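Esterase (Thermotoga maritima, PDB 3DOH) probably hydrolyses carboxylic esters, as a thermostable alpha/beta-hydrolase that carries an immunoglobulin-like domain at its N-terminal end. Local coordinates at residues Leu11-Phe16 with Asp189-Val194. Residues are numbered along the deposited sequence; the frame is centred on the assembly and turned at random.
Sequences LITKVF and DNYLQV
Val15 meets the backbone of Val194 in this small, buried contact: a methyl group rests against a carbonyl oxygen, a van der Waals approach. Val15 CG2 lies 3.6 Å from the backbone O of Val194. With CG1 anti to the backbone N (chi1 -176°), CG2 sits beside that N and is the branch that reaches the oxygen. Ile141 touches both valine side chains.

The polar part joins Thr13 and Tyr191 through a third residue. Thr13 OG1 and Tyr191 OH are 4.1 Å apart, too far for a direct bond. Both hydroxyls instead hydrogen-bond to OE2 of Glu20, so one carboxylate oxygen links the two segments. The Tyr191 ring extends from its backbone with CG anti to N (chi1 -163°), which brings the OH end nearer to the strand. His138 meets this ring edge-to-face.

Hydrogen bonds within 189-194 hold this segment in shape. Asp189 OD2 accepts from Leu192 N at 3.1 Å, from above the carboxylate plane, in an Asx motif. Gln193 NE2 donates to Asn190 OD1 at 2.9 Å, in the carbonyl plane. The backbone bond from Val194 N to Tyr191 O closes the turn.

Strand 8-16 belongs to the immunoglobulin-like domain, and 189-194 to the alpha/beta-hydrolase domain. The contact is therefore part of the interface between the two domains.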
ATOM      1  N   LEU A  11      10.023  -6.213 -33.865  1.00 29.59           N
ATOM      2  CA  LEU A  11      10.274  -5.359 -32.735  1.00 28.99           C
ATOM      3  C   LEU A  11      10.126  -3.906 -33.124  1.00 28.79           C
ATOM      4  O   LEU A  11      10.831  -3.442 -34.008  1.00 29.34           O
ATOM      5  CB  LEU A  11      11.705  -5.611 -32.292  1.00 28.84           C
ATOM      6  CG  LEU A  11      11.909  -6.684 -31.223  1.00 29.03           C
ATOM      7  CD1 LEU A  11      10.836  -7.749 -31.300  1.00 28.22           C
ATOM      8  CD2 LEU A  11      13.336  -7.247 -31.255  1.00 25.49           C
ATOM      9  N   ILE A  12       9.210  -3.181 -32.497  1.00 28.45           N
ATOM     10  CA  ILE A  12       9.102  -1.756 -32.770  1.00 28.89           C
ATOM     11  C   ILE A  12       9.876  -0.975 -31.692  1.00 29.68           C
ATOM     12  O   ILE A  12       9.585  -1.116 -30.473  1.00 30.39           O
ATOM     13  CB  ILE A  12       7.626  -1.269 -32.834  1.00 28.85           C
ATOM     14  CG1 ILE A  12       6.735  -2.255 -33.596  1.00 28.26           C
ATOM     15  CG2 ILE A  12       7.548   0.152 -33.422  1.00 27.88           C
ATOM     16  CD1 ILE A  12       7.070  -2.371 -35.100  1.00 27.25           C
ATOM     17  N   THR A  13      10.868  -0.191 -32.134  1.00 29.26           N
ATOM     18  CA  THR A  13      11.614   0.714 -31.265  1.00 29.38           C
ATOM     19  C   THR A  13      11.266   2.118 -31.624  1.00 29.29           C
ATOM     20  O   THR A  13      10.883   2.411 -32.770  1.00 29.54           O
ATOM     21  CB  THR A  13      13.188   0.588 -31.345  1.00 30.22           C
ATOM     22  OG1 THR A  13      13.677   0.959 -32.650  1.00 32.33           O
ATOM     23  CG2 THR A  13      13.674  -0.824 -30.986  1.00 30.82           C
ATOM     24  N   LYS A  14      11.423   3.006 -30.646  1.00 28.68           N
ATOM     25  CA  LYS A  14      11.083   4.388 -30.818  1.00 28.13           C
ATOM     26  C   LYS A  14      12.035   5.166 -29.911  1.00 28.37           C
ATOM     27  O   LYS A  14      12.425   4.664 -28.827  1.00 29.04           O
ATOM     28  CB  LYS A  14       9.642   4.548 -30.375  1.00 28.15           C
ATOM     29  CG  LYS A  14       9.047   5.907 -30.581  1.00 30.24           C
ATOM     30  CD  LYS A  14       7.999   6.131 -29.531  1.00 33.14           C
ATOM     31  CE  LYS A  14       6.921   7.065 -29.999  1.00 35.64           C
ATOM     32  NZ  LYS A  14       5.995   6.361 -30.928  1.00 37.13           N
ATOM     33  N   VAL A  15      12.421   6.375 -30.301  1.00 27.54           N
ATOM     34  CA  VAL A  15      13.359   7.097 -29.444  1.00 27.71           C
ATOM     35  C   VAL A  15      12.584   7.936 -28.417  1.00 28.57           C
ATOM     36  O   VAL A  15      11.863   8.901 -28.788  1.00 28.74           O
ATOM     37  CB  VAL A  15      14.399   7.956 -30.242  1.00 27.87           C
ATOM     38  CG1 VAL A  15      15.410   8.614 -29.306  1.00 25.54           C
ATOM     39  CG2 VAL A  15      15.120   7.112 -31.304  1.00 27.11           C
ATOM     40  N   PHE A  16      12.729   7.560 -27.141  1.00 28.21           N
ATOM     41  CA  PHE A  16      12.068   8.266 -26.046  1.00 28.25           C
ATOM     42  C   PHE A  16      13.058   9.249 -25.387  1.00 29.71           C
ATOM     43  O   PHE A  16      14.288   9.132 -25.584  1.00 29.84           O
ATOM     44  CB  PHE A  16      11.520   7.282 -25.013  1.00 26.75           C
ATOM     45  CG  PHE A  16      10.372   6.474 -25.502  1.00 26.16           C
ATOM     46  CD1 PHE A  16      10.583   5.206 -26.062  1.00 26.02           C
ATOM     47  CD2 PHE A  16       9.063   6.982 -25.447  1.00 23.89           C
ATOM     48  CE1 PHE A  16       9.509   4.447 -26.551  1.00 23.73           C
ATOM     49  CE2 PHE A  16       7.993   6.250 -25.934  1.00 19.96           C
ATOM     50  CZ  PHE A  16       8.195   4.979 -26.467  1.00 23.34           C
ATOM     51  N   ASP A 189      29.203   3.078 -35.354  1.00 31.13           N
ATOM     52  CA  ASP A 189      28.069   2.320 -35.817  1.00 31.35           C
ATOM     53  C   ASP A 189      27.052   3.168 -36.572  1.00 31.06           C
ATOM     54  O   ASP A 189      26.147   2.628 -37.232  1.00 31.39           O
ATOM     55  CB  ASP A 189      27.371   1.651 -34.611  1.00 32.13           C
ATOM     56  CG  ASP A 189      26.821   2.685 -33.567  1.00 34.59           C
ATOM     57  OD1 ASP A 189      27.448   3.729 -33.332  1.00 36.29           O
ATOM     58  OD2 ASP A 189      25.754   2.458 -32.958  1.00 39.18           O
ATOM     59  N   ASN A 190      27.160   4.487 -36.460  1.00 30.11           N
ATOM     60  CA  ASN A 190      26.196   5.377 -37.084  1.00 29.65           C
ATOM     61  C   ASN A 190      24.743   5.216 -36.557  1.00 29.75           C
ATOM     62  O   ASN A 190      23.769   5.513 -37.273  1.00 30.03           O
ATOM     63  CB  ASN A 190      26.225   5.202 -38.606  1.00 29.16           C
ATOM     64  CG  ASN A 190      25.984   6.498 -39.340  1.00 29.36           C
ATOM     65  OD1 ASN A 190      25.720   7.528 -38.721  1.00 31.70           O
ATOM     66  ND2 ASN A 190      26.070   6.469 -40.663  1.00 28.59           N
ATOM     67  N   TYR A 191      24.580   4.745 -35.329  1.00 29.46           N
ATOM     68  CA  TYR A 191      23.233   4.535 -34.803  1.00 29.37           C
ATOM     69  C   TYR A 191      23.045   5.264 -33.483  1.00 28.87           C
ATOM     70  O   TYR A 191      22.097   6.029 -33.298  1.00 28.77           O
ATOM     71  CB  TYR A 191      22.955   3.041 -34.623  1.00 29.13           C
ATOM     72  CG  TYR A 191      21.489   2.703 -34.473  1.00 29.32           C
ATOM     73  CD1 TYR A 191      20.737   2.288 -35.564  1.00 28.52           C
ATOM     74  CD2 TYR A 191      20.857   2.800 -33.241  1.00 31.13           C
ATOM     75  CE1 TYR A 191      19.397   1.978 -35.432  1.00 28.38           C
ATOM     76  CE2 TYR A 191      19.517   2.492 -33.098  1.00 30.34           C
ATOM     77  CZ  TYR A 191      18.792   2.082 -34.197  1.00 29.99           C
ATOM     78  OH  TYR A 191      17.457   1.775 -34.061  1.00 29.72           O
ATOM     79  N   LEU A 192      23.971   5.009 -32.571  1.00 29.08           N
ATOM     80  CA  LEU A 192      24.005   5.637 -31.246  1.00 28.74           C
ATOM     81  C   LEU A 192      23.555   7.085 -31.179  1.00 27.96           C
ATOM     82  O   LEU A 192      22.746   7.427 -30.307  1.00 28.15           O
ATOM     83  CB  LEU A 192      25.401   5.531 -30.674  1.00 28.50           C
ATOM     84  CG  LEU A 192      25.547   4.638 -29.447  1.00 30.28           C
ATOM     85  CD1 LEU A 192      24.384   3.642 -29.224  1.00 28.72           C
ATOM     86  CD2 LEU A 192      26.877   3.933 -29.545  1.00 29.06           C
ATOM     87  N   GLN A 193      24.045   7.908 -32.108  1.00 26.74           N
ATOM     88  CA  GLN A 193      23.944   9.377 -31.985  1.00 25.96           C
ATOM     89  C   GLN A 193      22.547   9.869 -32.324  1.00 24.98           C
ATOM     90  O   GLN A 193      22.183  11.054 -32.139  1.00 24.27           O
ATOM     91  CB  GLN A 193      25.042  10.095 -32.809  1.00 25.99           C
ATOM     92  CG  GLN A 193      24.769  10.316 -34.292  1.00 27.55           C
ATOM     93  CD  GLN A 193      25.043   9.088 -35.140  1.00 30.55           C
ATOM     94  OE1 GLN A 193      25.194   7.978 -34.616  1.00 32.17           O
ATOM     95  NE2 GLN A 193      25.109   9.276 -36.462  1.00 30.36           N
ATOM     96  N   VAL A 194      21.759   8.917 -32.791  1.00 23.98           N
ATOM     97  CA  VAL A 194      20.435   9.187 -33.242  1.00 23.09           C
ATOM     98  C   VAL A 194      19.457   8.435 -32.310  1.00 23.38           C
ATOM     99  O   VAL A 194      18.253   8.637 -32.369  1.00 25.30           O
ATOM    100  CB  VAL A 194      20.376   8.829 -34.775  1.00 23.04           C
ATOM    101  CG1 VAL A 194      19.398   7.714 -35.109  1.00 22.96           C
ATOM    102  CG2 VAL A 194      20.187  10.069 -35.641  1.00 20.34           C
TER